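Local coordinates for protein tRNA(Phe) 7-((3-amino-3-carboxypropyl)-4-demethylwyosine(37)-N(4))-methyltransferase 1 (Pyrococcus horikoshii, PDB 2IT2) that probably methylates N-4 of a demethylated wyosine precursor in tRNA(Phe), with S-adenosyl-L-methionine as the methyl donor, at residues I58-M63 and G97-L102; H79-L84 and D179-F184; E89-H94 and V155-N160; K113-A118 and K141-E146. All coordinates share one frame; numbering follows the deposited sequence.

Contact 1: residues I58-M63 and G97-L102; sequences ISVMEM and GQLWFL
W100 and M63 pack together on one face of an antiparallel pair of beta-strands, 58-63 and 98-102. The methyl CE of M63, a selenomethionine, lies over the five-membered ring, 3.3 Å from W100 CD1. This is a CH-pi contact within a Met-aromatic pair. The selenium is farther away and oblique to the ring. The last torsion of M63, chi3 145°, carries CE over the indole. On the same face M61, also a selenomethionine, bends at chi2 and chi3, and its CG is 3.7 Å from L102 CD1.

On the other face, with V60, L99 and F101, the contacts are mainly apolar. V60 CG1 meets L99 CD1 at 3.7 Å. At the end of the pair, I58 lies alongside F101, with I58 CG2 3.5 Å from F101 CZ. A ladder of six backbone hydrogen bonds links the strands, two at each of the pairs S59-L102, M61-W100 and M63-Q98. The bond from W100 N to M61 O is 2.8 Å and nearly straight (172°). Between the bonded pairs E62 CA comes within 3.0 Å of Q98 O.

Farther out, helix 167-194 packs on F101 through I173 and A177, and F66 meets the W100 ring. I176 of the second subunit packs on W100 and Q98. An alanine in place of W100 would probably leave M63 CE without its aromatic bed, Q98 OE1 without the indole N-H, and a gap beside F66. W100 NE1 donates to Q98 OE1 at 3.0 Å; OE1 lies in the indole plane, while NE1 stands 40° out of the amide carbonyl plane.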
loop_
_atom_site.group_PDB
_atom_site.type_symbol
_atom_site.label_atom_id
_atom_site.label_comp_id
_atom_site.label_asym_id
_atom_site.label_seq_id
_atom_site.Cartn_x
_atom_site.Cartn_y
_atom_site.Cartn_z
ATOM N N ILE B 58 3.632 -11.623 10.332
ATOM C CA ILE B 58 2.830 -12.738 9.838
ATOM C C ILE B 58 1.769 -12.845 10.914
ATOM O O ILE B 58 2.068 -12.756 12.108
ATOM C CB ILE B 58 3.632 -14.061 9.749
ATOM C CG1 ILE B 58 4.741 -13.920 8.699
ATOM C CG2 ILE B 58 2.689 -15.227 9.388
ATOM C CD1 ILE B 58 5.745 -15.045 8.697
ATOM N N SER B 59 0.523 -13.011 10.505
ATOM C CA SER B 59 -0.534 -13.078 11.486
ATOM C C SER B 59 -1.635 -14.047 11.122
ATOM O O SER B 59 -1.868 -14.330 9.955
ATOM C CB SER B 59 -1.158 -11.692 11.652
ATOM O OG SER B 59 -0.180 -10.668 11.760
ATOM N N VAL B 60 -2.287 -14.573 12.146
ATOM C CA VAL B 60 -3.447 -15.420 11.958
ATOM C C VAL B 60 -4.450 -14.636 12.779
ATOM O O VAL B 60 -4.315 -14.527 14.001
ATOM C CB VAL B 60 -3.285 -16.818 12.552
ATOM C CG1 VAL B 60 -4.639 -17.502 12.575
ATOM C CG2 VAL B 60 -2.312 -17.630 11.710
HETATM N N MSE B 61 -5.435 -14.057 12.112
HETATM C CA MSE B 61 -6.412 -13.246 12.814
HETATM C C MSE B 61 -7.818 -13.391 12.269
HETATM O O MSE B 61 -8.018 -13.777 11.118
HETATM C CB MSE B 61 -5.971 -11.777 12.779
HETATM C CG MSE B 61 -5.711 -11.214 11.393
HETATM SE SE MSE B 61 -7.311 -10.612 10.506
HETATM C CE MSE B 61 -7.255 -8.732 10.912
ATOM N N GLU B 62 -8.797 -13.115 13.122
ATOM C CA GLU B 62 -10.186 -13.198 12.709
ATOM C C GLU B 62 -10.842 -11.828 12.739
ATOM O O GLU B 62 -10.628 -11.037 13.655
ATOM C CB GLU B 62 -10.977 -14.176 13.589
ATOM C CG GLU B 62 -10.863 -13.968 15.082
ATOM C CD GLU B 62 -11.728 -14.949 15.869
ATOM O OE1 GLU B 62 -11.691 -16.167 15.573
ATOM O OE2 GLU B 62 -12.442 -14.502 16.791
HETATM N N MSE B 63 -11.632 -11.549 11.711
HETATM C CA MSE B 63 -12.327 -10.275 11.601
HETATM C C MSE B 63 -13.660 -10.500 10.898
HETATM O O MSE B 63 -13.816 -11.464 10.155
HETATM C CB MSE B 63 -11.465 -9.273 10.825
HETATM C CG MSE B 63 -11.072 -9.701 9.415
HETATM SE SE MSE B 63 -9.808 -8.473 8.610
HETATM C CE MSE B 63 -8.751 -9.721 7.594
ATOM N N GLY B 97 -16.134 -15.080 12.828
ATOM C CA GLY B 97 -15.738 -14.232 11.723
ATOM C C GLY B 97 -14.881 -14.957 10.715
ATOM O O GLY B 97 -14.798 -16.183 10.734
ATOM N N GLN B 98 -14.251 -14.190 9.833
ATOM C CA GLN B 98 -13.372 -14.760 8.819
ATOM C C GLN B 98 -11.984 -14.947 9.416
ATOM O O GLN B 98 -11.457 -14.045 10.077
ATOM C CB GLN B 98 -13.268 -13.833 7.600
ATOM C CG GLN B 98 -14.607 -13.403 7.022
ATOM C CD GLN B 98 -14.467 -12.497 5.816
ATOM O OE1 GLN B 98 -13.500 -11.741 5.696
ATOM N NE2 GLN B 98 -15.449 -12.551 4.923
ATOM N N LEU B 99 -11.404 -16.124 9.199
ATOM C CA LEU B 99 -10.063 -16.407 9.693
ATOM C C LEU B 99 -9.087 -16.172 8.529
ATOM O O LEU B 99 -9.215 -16.763 7.458
ATOM C CB LEU B 99 -9.975 -17.848 10.214
ATOM C CG LEU B 99 -8.607 -18.250 10.779
ATOM C CD1 LEU B 99 -8.279 -17.406 12.014
ATOM C CD2 LEU B 99 -8.602 -19.745 11.121
ATOM N N TRP B 100 -8.135 -15.273 8.737
ATOM C CA TRP B 100 -7.164 -14.934 7.701
ATOM C C TRP B 100 -5.712 -15.163 8.093
ATOM O O TRP B 100 -5.336 -15.010 9.263
ATOM C CB TRP B 100 -7.297 -13.454 7.304
ATOM C CG TRP B 100 -8.541 -13.118 6.527
ATOM C CD1 TRP B 100 -9.775 -12.808 7.038
ATOM C CD2 TRP B 100 -8.683 -13.118 5.102
ATOM N NE1 TRP B 100 -10.675 -12.619 6.014
ATOM C CE2 TRP B 100 -10.036 -12.807 4.818
ATOM C CE3 TRP B 100 -7.803 -13.355 4.040
ATOM C CZ2 TRP B 100 -10.524 -12.723 3.507
ATOM C CZ3 TRP B 100 -8.289 -13.270 2.736
ATOM C CH2 TRP B 100 -9.643 -12.961 2.485
ATOM N N PHE B 101 -4.909 -15.546 7.109
ATOM C CA PHE B 101 -3.479 -15.693 7.318
ATOM C C PHE B 101 -2.952 -14.475 6.553
ATOM O O PHE B 101 -3.176 -14.349 5.343
ATOM C CB PHE B 101 -2.962 -17.003 6.706
ATOM C CG PHE B 101 -1.476 -17.207 6.879
ATOM C CD1 PHE B 101 -0.572 -16.580 6.020
ATOM C CD2 PHE B 101 -0.985 -18.003 7.909
ATOM C CE1 PHE B 101 0.796 -16.738 6.188
ATOM C CE2 PHE B 101 0.388 -18.168 8.089
ATOM C CZ PHE B 101 1.279 -17.539 7.227
ATOM N N LEU B 102 -2.273 -13.571 7.250
ATOM C CA LEU B 102 -1.778 -12.351 6.622
ATOM C C LEU B 102 -0.268 -12.174 6.729
ATOM O O LEU B 102 0.354 -12.572 7.720
ATOM C CB LEU B 102 -2.434 -11.111 7.264
ATOM C CG LEU B 102 -3.963 -11.086 7.414
ATOM C CD1 LEU B 102 -4.398 -9.857 8.207
ATOM C CD2 LEU B 102 -4.617 -11.099 6.044
#

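Contact 2: residues H79-L84 and D179-F184; sequences HREVSL and DQMRRF
E81 and M181 make the close part of this contact. M181 is a selenomethionine on helix 179-184, with its CB directed at the loop. Its CG is anti to the backbone N (chi1 179°), and this brings CG to 3.9 Å from E81 N. The same atom lies 3.9 Å from E81 CG, where the two side chains cross at a slant. Beyond CG the M181 chain bends twice. The selenium comes to 4.1 Å from H79 O, and CE ends in the ring plane of F184, at its edge. The carbonyl O of H79 also receives a hydrogen bond from K185 NZ, one helical turn along from M181.

The loop leads from strand 73-78 into helix 84-91 and runs alongside the long helix 167-194, in nearly the opposite direction. S83 is the N-cap of helix 84-91. Its side chain caps a backbone N just beyond the loop, and its own N bonds to E86 OE1, an arrangement consistent with a capping box. N178 OD1 fastens V82 N to the long helix.

The outer side is looser. E81 OE1 and R182 NE are 4.5 Å apart, too far for a salt bridge, with OE1 at the guanidinium edge. A water stands among the charged ends. It is 3.1 Å from E81 OE1 and 3.3 Å from D179 OD1, and it faces more acceptors than it has protons to give. R182 NH2 donates weakly to it at 2.7 Å. R80 turns away from the helix and forms a salt bridge with E33.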
loop_
_atom_site.group_PDB
_atom_site.type_symbol
_atom_site.label_atom_id
_atom_site.label_comp_id
_atom_site.label_asym_id
_atom_site.label_seq_id
_atom_site.Cartn_x
_atom_site.Cartn_y
_atom_site.Cartn_z
ATOM N N HIS B 79 6.689 -11.417 14.238
ATOM C CA HIS B 79 7.502 -10.666 13.295
ATOM C C HIS B 79 8.797 -11.408 12.976
ATOM O O HIS B 79 9.824 -10.815 12.673
ATOM C CB HIS B 79 7.820 -9.306 13.918
ATOM C CG HIS B 79 8.721 -9.497 15.110
ATOM N ND1 HIS B 79 10.030 -9.835 15.008
ATOM C CD2 HIS B 79 8.404 -9.361 16.466
ATOM C CE1 HIS B 79 10.489 -9.898 16.273
ATOM N NE2 HIS B 79 9.537 -9.619 17.167
ATOM N N ARG B 80 8.657 -12.744 13.053
ATOM C CA ARG B 80 9.705 -13.648 12.610
ATOM C C ARG B 80 9.162 -14.666 11.612
ATOM O O ARG B 80 7.963 -14.869 11.481
ATOM C CB ARG B 80 10.263 -14.369 13.838
ATOM C CG ARG B 80 11.290 -13.524 14.592
ATOM C CD ARG B 80 12.017 -14.332 15.673
ATOM N NE ARG B 80 12.892 -13.463 16.465
ATOM C CZ ARG B 80 12.394 -12.963 17.612
ATOM N NH1 ARG B 80 11.162 -13.265 17.987
ATOM N NH2 ARG B 80 13.152 -12.167 18.371
ATOM N N GLU B 81 9.999 -15.488 10.993
ATOM C CA GLU B 81 9.492 -16.614 10.220
ATOM C C GLU B 81 8.847 -17.582 11.206
ATOM O O GLU B 81 9.250 -17.659 12.368
ATOM C CB GLU B 81 10.628 -17.303 9.477
ATOM C CG GLU B 81 11.379 -16.381 8.551
ATOM C CD GLU B 81 12.538 -17.066 7.874
ATOM O OE1 GLU B 81 12.297 -17.925 6.999
ATOM O OE2 GLU B 81 13.690 -16.742 8.228
ATOM N N VAL B 82 7.853 -18.328 10.740
ATOM C CA VAL B 82 7.133 -19.247 11.608
ATOM C C VAL B 82 7.203 -20.714 11.200
ATOM O O VAL B 82 7.637 -21.066 10.106
ATOM C CB VAL B 82 5.638 -18.841 11.705
ATOM C CG1 VAL B 82 5.510 -17.416 12.233
ATOM C CG2 VAL B 82 4.982 -18.959 10.331
ATOM N N SER B 83 6.773 -21.569 12.118
ATOM C CA SER B 83 6.746 -22.999 11.865
ATOM C C SER B 83 5.285 -23.387 11.752
ATOM O O SER B 83 4.403 -22.631 12.233
ATOM C CB SER B 83 7.384 -23.774 13.007
ATOM O OG SER B 83 6.761 -23.482 14.251
ATOM N N LEU B 84 5.015 -24.544 11.124
ATOM C CA LEU B 84 3.629 -25.005 10.945
ATOM C C LEU B 84 2.982 -25.180 12.316
ATOM O O LEU B 84 1.821 -24.903 12.453
ATOM C CB LEU B 84 3.572 -26.334 10.209
ATOM C CG LEU B 84 2.367 -26.862 9.437
ATOM C CD1 LEU B 84 1.548 -25.712 8.819
ATOM C CD2 LEU B 84 2.929 -27.867 8.391
ATOM N N ASP B 179 9.248 -16.971 3.032
ATOM C CA ASP B 179 10.095 -16.427 1.970
ATOM C C ASP B 179 9.934 -14.919 1.944
ATOM O O ASP B 179 10.908 -14.189 1.799
ATOM C CB ASP B 179 9.699 -16.983 0.605
ATOM C CG ASP B 179 10.045 -18.434 0.453
ATOM O OD1 ASP B 179 10.971 -18.897 1.151
ATOM O OD2 ASP B 179 9.400 -19.109 -0.373
ATOM N N GLN B 180 8.701 -14.450 2.088
ATOM C CA GLN B 180 8.441 -13.018 2.081
ATOM C C GLN B 180 9.093 -12.365 3.299
ATOM O O GLN B 180 9.731 -11.320 3.182
ATOM C CB GLN B 180 6.929 -12.750 2.049
ATOM C CG GLN B 180 6.253 -13.201 0.754
ATOM C CD GLN B 180 4.748 -12.997 0.767
ATOM O OE1 GLN B 180 4.082 -13.304 1.757
ATOM N NE2 GLN B 180 4.201 -12.496 -0.335
HETATM N N MSE B 181 8.963 -12.988 4.463
HETATM C CA MSE B 181 9.573 -12.432 5.659
HETATM C C MSE B 181 11.087 -12.339 5.501
HETATM O O MSE B 181 11.703 -11.360 5.928
HETATM C CB MSE B 181 9.232 -13.297 6.870
HETATM C CG MSE B 181 9.848 -12.817 8.173
HETATM SE SE MSE B 181 9.123 -11.108 8.661
HETATM C CE MSE B 181 7.310 -11.521 8.116
ATOM N N ARG B 182 11.681 -13.348 4.869
ATOM C CA ARG B 182 13.123 -13.356 4.674
ATOM C C ARG B 182 13.517 -12.168 3.806
ATOM O O ARG B 182 14.526 -11.508 4.071
ATOM C CB ARG B 182 13.572 -14.659 4.014
ATOM C CG ARG B 182 15.081 -14.820 3.985
ATOM C CD ARG B 182 15.505 -15.955 3.065
ATOM N NE ARG B 182 15.080 -17.261 3.552
ATOM C CZ ARG B 182 15.596 -18.411 3.132
ATOM N NH1 ARG B 182 16.559 -18.412 2.219
ATOM N NH2 ARG B 182 15.157 -19.562 3.621
ATOM N N ARG B 183 12.720 -11.888 2.779
ATOM C CA ARG B 183 12.985 -10.759 1.883
ATOM C C ARG B 183 12.876 -9.430 2.632
ATOM O O ARG B 183 13.683 -8.529 2.421
ATOM C CB ARG B 183 12.008 -10.770 0.704
ATOM C CG ARG B 183 12.236 -11.904 -0.271
ATOM C CD ARG B 183 11.175 -11.909 -1.363
ATOM N NE ARG B 183 11.160 -10.662 -2.126
ATOM C CZ ARG B 183 10.294 -10.390 -3.096
ATOM N NH1 ARG B 183 9.366 -11.278 -3.430
ATOM N NH2 ARG B 183 10.354 -9.228 -3.735
ATOM N N PHE B 184 11.885 -9.306 3.511
ATOM C CA PHE B 184 11.729 -8.077 4.284
ATOM C C PHE B 184 12.975 -7.833 5.127
ATOM O O PHE B 184 13.503 -6.717 5.174
ATOM C CB PHE B 184 10.528 -8.171 5.229
ATOM C CG PHE B 184 9.200 -8.285 4.536
ATOM C CD1 PHE B 184 8.960 -7.639 3.330
ATOM C CD2 PHE B 184 8.163 -9.009 5.123
ATOM C CE1 PHE B 184 7.702 -7.699 2.722
ATOM C CE2 PHE B 184 6.906 -9.073 4.522
ATOM C CZ PHE B 184 6.679 -8.423 3.324
HETATM O O HOH W 1 12.549 -18.947 4.036
#

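Contact 3: residues E89-H94 and V155-N160; sequences EAIKKH and VLLGEN
I91 and H94 are the two ends of a type I beta turn that faces strand 155-159, with I91 CA 8.4 Å from L157 CA and H94 CA 7.6 Å from N160 CA. The turn is closed by a hydrogen bond from H94 N to I91 O. On the strand side L157 and G158 both pair with L99, a classic beta bulge.

I91 and H94 both direct their CB at the strand. I91 and L157 cross at about a right angle, and their CD1 atoms touch at 4.0 Å. I163 and L170 pack on I91 as well. H94 has its CG anti to the backbone N (chi1 174°), and its ring meets the strand edge-on. H94 NE2 is 3.5 Å from N160 N and 3.7 Å from E159 C, which lies in the ring plane.

The opposite ring nitrogen, H94 ND1, is hydrogen-bonded to E62 OE1. N160 is held in turn, because its OD1 takes the N-H of G97. With N160 N probably bonded to G97 O, the approach of H94 NE2 is packing, and the E62 bond at ND1 probably sets the rotation of the imidazole.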
loop_
_atom_site.group_PDB
_atom_site.type_symbol
_atom_site.label_atom_id
_atom_site.label_comp_id
_atom_site.label_asym_id
_atom_site.label_seq_id
_atom_site.Cartn_x
_atom_site.Cartn_y
_atom_site.Cartn_z
ATOM N N GLU B 89 -1.343 -23.878 16.150
ATOM C CA GLU B 89 -1.776 -23.529 17.499
ATOM C C GLU B 89 -2.687 -22.300 17.480
ATOM O O GLU B 89 -3.628 -22.210 18.268
ATOM C CB GLU B 89 -0.569 -23.240 18.388
ATOM C CG GLU B 89 0.314 -24.441 18.627
ATOM C CD GLU B 89 -0.365 -25.497 19.469
ATOM O OE1 GLU B 89 -1.349 -26.108 18.997
ATOM O OE2 GLU B 89 0.089 -25.714 20.612
ATOM N N ALA B 90 -2.397 -21.347 16.597
ATOM C CA ALA B 90 -3.212 -20.141 16.489
ATOM C C ALA B 90 -4.551 -20.501 15.850
ATOM O O ALA B 90 -5.603 -20.069 16.312
ATOM C CB ALA B 90 -2.486 -19.077 15.644
ATOM N N ILE B 91 -4.504 -21.307 14.792
ATOM C CA ILE B 91 -5.712 -21.726 14.091
ATOM C C ILE B 91 -6.696 -22.436 15.013
ATOM O O ILE B 91 -7.907 -22.277 14.876
ATOM C CB ILE B 91 -5.366 -22.649 12.896
ATOM C CG1 ILE B 91 -4.755 -21.815 11.766
ATOM C CG2 ILE B 91 -6.616 -23.386 12.409
ATOM C CD1 ILE B 91 -4.195 -22.648 10.607
ATOM N N LYS B 92 -6.167 -23.211 15.953
ATOM C CA LYS B 92 -6.993 -23.949 16.896
ATOM C C LYS B 92 -7.884 -23.052 17.752
ATOM O O LYS B 92 -8.862 -23.525 18.330
ATOM C CB LYS B 92 -6.101 -24.790 17.809
ATOM C CG LYS B 92 -6.851 -25.558 18.881
ATOM C CD LYS B 92 -5.879 -26.258 19.810
ATOM C CE LYS B 92 -6.613 -26.928 20.951
ATOM N NZ LYS B 92 -5.676 -27.617 21.880
ATOM N N LYS B 93 -7.552 -21.766 17.829
ATOM C CA LYS B 93 -8.311 -20.800 18.630
ATOM C C LYS B 93 -9.435 -20.091 17.870
ATOM O O LYS B 93 -10.183 -19.309 18.453
ATOM C CB LYS B 93 -7.361 -19.741 19.196
ATOM C CG LYS B 93 -6.236 -20.303 20.041
ATOM C CD LYS B 93 -5.268 -19.211 20.465
ATOM C CE LYS B 93 -4.126 -19.783 21.290
ATOM N NZ LYS B 93 -3.141 -18.738 21.676
ATOM N N HIS B 94 -9.554 -20.358 16.575
ATOM C CA HIS B 94 -10.574 -19.707 15.753
ATOM C C HIS B 94 -11.996 -20.057 16.162
ATOM O O HIS B 94 -12.324 -21.231 16.319
ATOM C CB HIS B 94 -10.362 -20.067 14.280
ATOM C CG HIS B 94 -11.435 -19.563 13.367
ATOM N ND1 HIS B 94 -11.864 -18.248 13.372
ATOM C CD2 HIS B 94 -12.172 -20.186 12.417
ATOM C CE1 HIS B 94 -12.810 -18.091 12.470
ATOM N NE2 HIS B 94 -13.017 -19.254 11.871
ATOM N N VAL B 155 -4.658 -14.832 2.801
ATOM C CA VAL B 155 -5.281 -16.123 2.528
ATOM C C VAL B 155 -6.375 -16.439 3.547
ATOM O O VAL B 155 -6.160 -16.393 4.762
ATOM C CB VAL B 155 -4.244 -17.262 2.548
ATOM C CG1 VAL B 155 -4.950 -18.597 2.387
ATOM C CG2 VAL B 155 -3.220 -17.056 1.436
ATOM N N LEU B 156 -7.557 -16.756 3.035
ATOM C CA LEU B 156 -8.698 -17.100 3.874
ATOM C C LEU B 156 -8.504 -18.526 4.389
ATOM O O LEU B 156 -8.320 -19.448 3.601
ATOM C CB LEU B 156 -9.976 -17.014 3.051
ATOM C CG LEU B 156 -11.294 -17.323 3.760
ATOM C CD1 LEU B 156 -11.613 -16.293 4.834
ATOM C CD2 LEU B 156 -12.377 -17.345 2.701
ATOM N N LEU B 157 -8.546 -18.706 5.705
ATOM C CA LEU B 157 -8.343 -20.031 6.299
ATOM C C LEU B 157 -9.639 -20.694 6.758
ATOM O O LEU B 157 -9.708 -21.917 6.884
ATOM C CB LEU B 157 -7.387 -19.934 7.499
ATOM C CG LEU B 157 -5.972 -19.401 7.249
ATOM C CD1 LEU B 157 -5.197 -19.338 8.568
ATOM C CD2 LEU B 157 -5.261 -20.301 6.232
ATOM N N GLY B 158 -10.663 -19.890 6.997
ATOM C CA GLY B 158 -11.922 -20.444 7.462
ATOM C C GLY B 158 -12.891 -19.340 7.809
ATOM O O GLY B 158 -12.573 -18.170 7.641
ATOM N N GLU B 159 -14.072 -19.719 8.284
ATOM C CA GLU B 159 -15.107 -18.758 8.656
ATOM C C GLU B 159 -16.012 -19.303 9.755
ATOM O O GLU B 159 -16.474 -20.444 9.688
ATOM C CB GLU B 159 -15.968 -18.396 7.443
ATOM C CG GLU B 159 -15.191 -17.846 6.267
ATOM C CD GLU B 159 -16.088 -17.298 5.175
ATOM O OE1 GLU B 159 -17.103 -17.952 4.841
ATOM O OE2 GLU B 159 -15.776 -16.215 4.638
ATOM N N ASN B 160 -16.258 -18.466 10.757
ATOM C CA ASN B 160 -17.106 -18.805 11.894
ATOM C C ASN B 160 -16.839 -20.165 12.537
ATOM O O ASN B 160 -17.772 -20.915 12.835
ATOM C CB ASN B 160 -18.575 -18.706 11.485
ATOM C CG ASN B 160 -18.988 -17.287 11.133
ATOM O OD1 ASN B 160 -18.779 -16.349 11.910
ATOM N ND2 ASN B 160 -19.586 -17.125 9.960
#

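Contact 4: residues K113-A118 and K141-E146; sequences KTLEDA and KKLIVE
A118 is the small bump of this contact, and L143 and V145 form the hollow that takes it. Its CB is directed at the strand and fits between two methyl groups. A118 CB is 3.5 Å from L143 CD2 and 3.6 Å from V145 CG2. L143 and V145 are two residues apart on strand 143-146, so both face the helix, while I144 between them points away, and its side chain packs on S137 and H109.

L143 is the larger projection. Its CG is anti to the backbone N (chi1 -179°). Its CD1 reaches the first turn of the helix and lies 4.1 Å from L115 CA. The side chain of L115 starts out away from the strand but ends near it, with L115 CD1 4.1 Å from L143 CD1. I135 packs on both leucines, and L2 of the second subunit packs on L115. L121 and V122, farther along the helix, pack on V145.

This is the start of helix 115-127 laid on one face of the antiparallel sheet. T114 is the N-cap: D117 N donates to T114 OG1 at 3.0 Å (157°). The nearest polar atom of the helix start is T114 O, 4.3 Å from L143 CD1. The atoms that touch across the contact are carbons, so the fit rests on shape and apolar burial; the T114-D117 bond stays within the helix start.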
loop_
_atom_site.group_PDB
_atom_site.type_symbol
_atom_site.label_atom_id
_atom_site.label_comp_id
_atom_site.label_asym_id
_atom_site.label_seq_id
_atom_site.Cartn_x
_atom_site.Cartn_y
_atom_site.Cartn_z
ATOM N N LYS B 113 13.963 17.059 7.659
ATOM C CA LYS B 113 14.092 18.494 7.867
ATOM C C LYS B 113 13.626 19.383 6.700
ATOM O O LYS B 113 13.105 20.481 6.926
ATOM C CB LYS B 113 15.539 18.825 8.229
ATOM C CG LYS B 113 15.757 20.282 8.568
ATOM C CD LYS B 113 17.173 20.514 9.035
ATOM C CE LYS B 113 17.378 21.965 9.433
ATOM N NZ LYS B 113 18.748 22.206 9.964
ATOM N N THR B 114 13.810 18.917 5.465
ATOM C CA THR B 114 13.403 19.688 4.285
ATOM C C THR B 114 12.774 18.774 3.249
ATOM O O THR B 114 12.890 17.552 3.335
ATOM C CB THR B 114 14.605 20.388 3.623
ATOM O OG1 THR B 114 15.454 19.412 3.010
ATOM C CG2 THR B 114 15.395 21.152 4.655
ATOM N N LEU B 115 12.105 19.369 2.266
ATOM C CA LEU B 115 11.477 18.581 1.225
ATOM C C LEU B 115 12.552 17.844 0.435
ATOM O O LEU B 115 12.360 16.705 0.018
ATOM C CB LEU B 115 10.657 19.476 0.300
ATOM C CG LEU B 115 9.950 18.746 -0.844
ATOM C CD1 LEU B 115 8.986 17.680 -0.303
ATOM C CD2 LEU B 115 9.209 19.785 -1.692
ATOM N N GLU B 116 13.689 18.500 0.231
ATOM C CA GLU B 116 14.773 17.851 -0.486
ATOM C C GLU B 116 15.299 16.620 0.261
ATOM O O GLU B 116 15.614 15.608 -0.363
ATOM C CB GLU B 116 15.919 18.830 -0.709
ATOM C CG GLU B 116 17.027 18.260 -1.573
ATOM C CD GLU B 116 18.129 19.261 -1.787
ATOM O OE1 GLU B 116 17.815 20.373 -2.257
ATOM O OE2 GLU B 116 19.300 18.945 -1.482
ATOM N N ASP B 117 15.411 16.715 1.588
ATOM C CA ASP B 117 15.903 15.591 2.386
ATOM C C ASP B 117 14.921 14.439 2.268
ATOM O O ASP B 117 15.324 13.293 2.137
ATOM C CB ASP B 117 16.068 15.973 3.864
ATOM C CG ASP B 117 17.166 16.990 4.085
ATOM O OD1 ASP B 117 18.235 16.850 3.451
ATOM O OD2 ASP B 117 16.963 17.921 4.894
ATOM N N ALA B 118 13.631 14.755 2.302
ATOM C CA ALA B 118 12.616 13.718 2.191
ATOM C C ALA B 118 12.703 12.984 0.857
ATOM O O ALA B 118 12.675 11.756 0.811
ATOM C CB ALA B 118 11.246 14.321 2.359
ATOM N N LYS B 141 4.005 20.745 11.809
ATOM C CA LYS B 141 4.882 20.156 12.813
ATOM C C LYS B 141 6.004 19.318 12.204
ATOM O O LYS B 141 7.130 19.346 12.690
ATOM C CB LYS B 141 4.071 19.299 13.796
ATOM C CG LYS B 141 3.102 20.104 14.642
ATOM C CD LYS B 141 2.357 19.234 15.640
ATOM C CE LYS B 141 1.371 20.056 16.454
ATOM N NZ LYS B 141 0.699 19.212 17.477
ATOM N N LYS B 142 5.707 18.592 11.130
ATOM C CA LYS B 142 6.717 17.741 10.519
ATOM C C LYS B 142 6.321 17.224 9.141
ATOM O O LYS B 142 5.175 17.365 8.707
ATOM C CB LYS B 142 7.018 16.551 11.454
ATOM C CG LYS B 142 5.797 15.740 11.886
ATOM C CD LYS B 142 6.118 14.803 13.051
ATOM C CE LYS B 142 4.861 14.113 13.562
ATOM N NZ LYS B 142 5.109 13.350 14.815
ATOM N N LEU B 143 7.303 16.658 8.447
ATOM C CA LEU B 143 7.099 16.044 7.138
ATOM C C LEU B 143 7.483 14.583 7.355
ATOM O O LEU B 143 8.623 14.293 7.713
ATOM C CB LEU B 143 8.030 16.662 6.089
ATOM C CG LEU B 143 7.901 16.134 4.649
ATOM C CD1 LEU B 143 8.607 17.111 3.733
ATOM C CD2 LEU B 143 8.494 14.750 4.479
ATOM N N ILE B 144 6.541 13.671 7.129
ATOM C CA ILE B 144 6.811 12.248 7.330
ATOM C C ILE B 144 6.949 11.504 6.018
ATOM O O ILE B 144 6.133 11.658 5.103
ATOM C CB ILE B 144 5.676 11.553 8.162
ATOM C CG1 ILE B 144 5.572 12.178 9.561
ATOM C CG2 ILE B 144 5.927 10.038 8.268
ATOM C CD1 ILE B 144 6.816 12.057 10.398
ATOM N N VAL B 145 8.026 10.732 5.944
ATOM C CA VAL B 145 8.319 9.863 4.820
ATOM C C VAL B 145 7.932 8.462 5.317
ATOM O O VAL B 145 8.234 8.096 6.460
ATOM C CB VAL B 145 9.822 9.855 4.493
ATOM C CG1 VAL B 145 10.154 8.667 3.613
ATOM C CG2 VAL B 145 10.201 11.153 3.794
ATOM N N GLU B 146 7.234 7.699 4.484
ATOM C CA GLU B 146 6.847 6.325 4.838
ATOM C C GLU B 146 7.627 5.400 3.923
ATOM O O GLU B 146 7.682 5.627 2.712
ATOM C CB GLU B 146 5.347 6.094 4.624
ATOM C CG GLU B 146 4.858 4.696 4.980
ATOM C CD GLU B 146 3.350 4.613 4.939
ATOM O OE1 GLU B 146 2.781 4.679 3.829
ATOM O OE2 GLU B 146 2.728 4.495 6.016
#

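Contacts 1 and 3 share one sheet through neighbouring strands 98-112 and 153-159, with centres 7 Å apart. L99 O and L157 N, 2.7 Å apart, probably form a hydrogen bond between them, and so do G97 O and N160 N. Contact 2 lies 16 Å from contact 1 by centres. The two meet where I58 CG1 touches M181 CE at 3.6 Å, so the long helix reaches the strand pair. Contact 4 is at the far end of the molecule, about 34 Å from contact 1 and 41 Å from contact 3 between centres. Strand 98-112 runs from contact 1 toward it. Each has a residue packing on the second subunit, Q180 in contact 2.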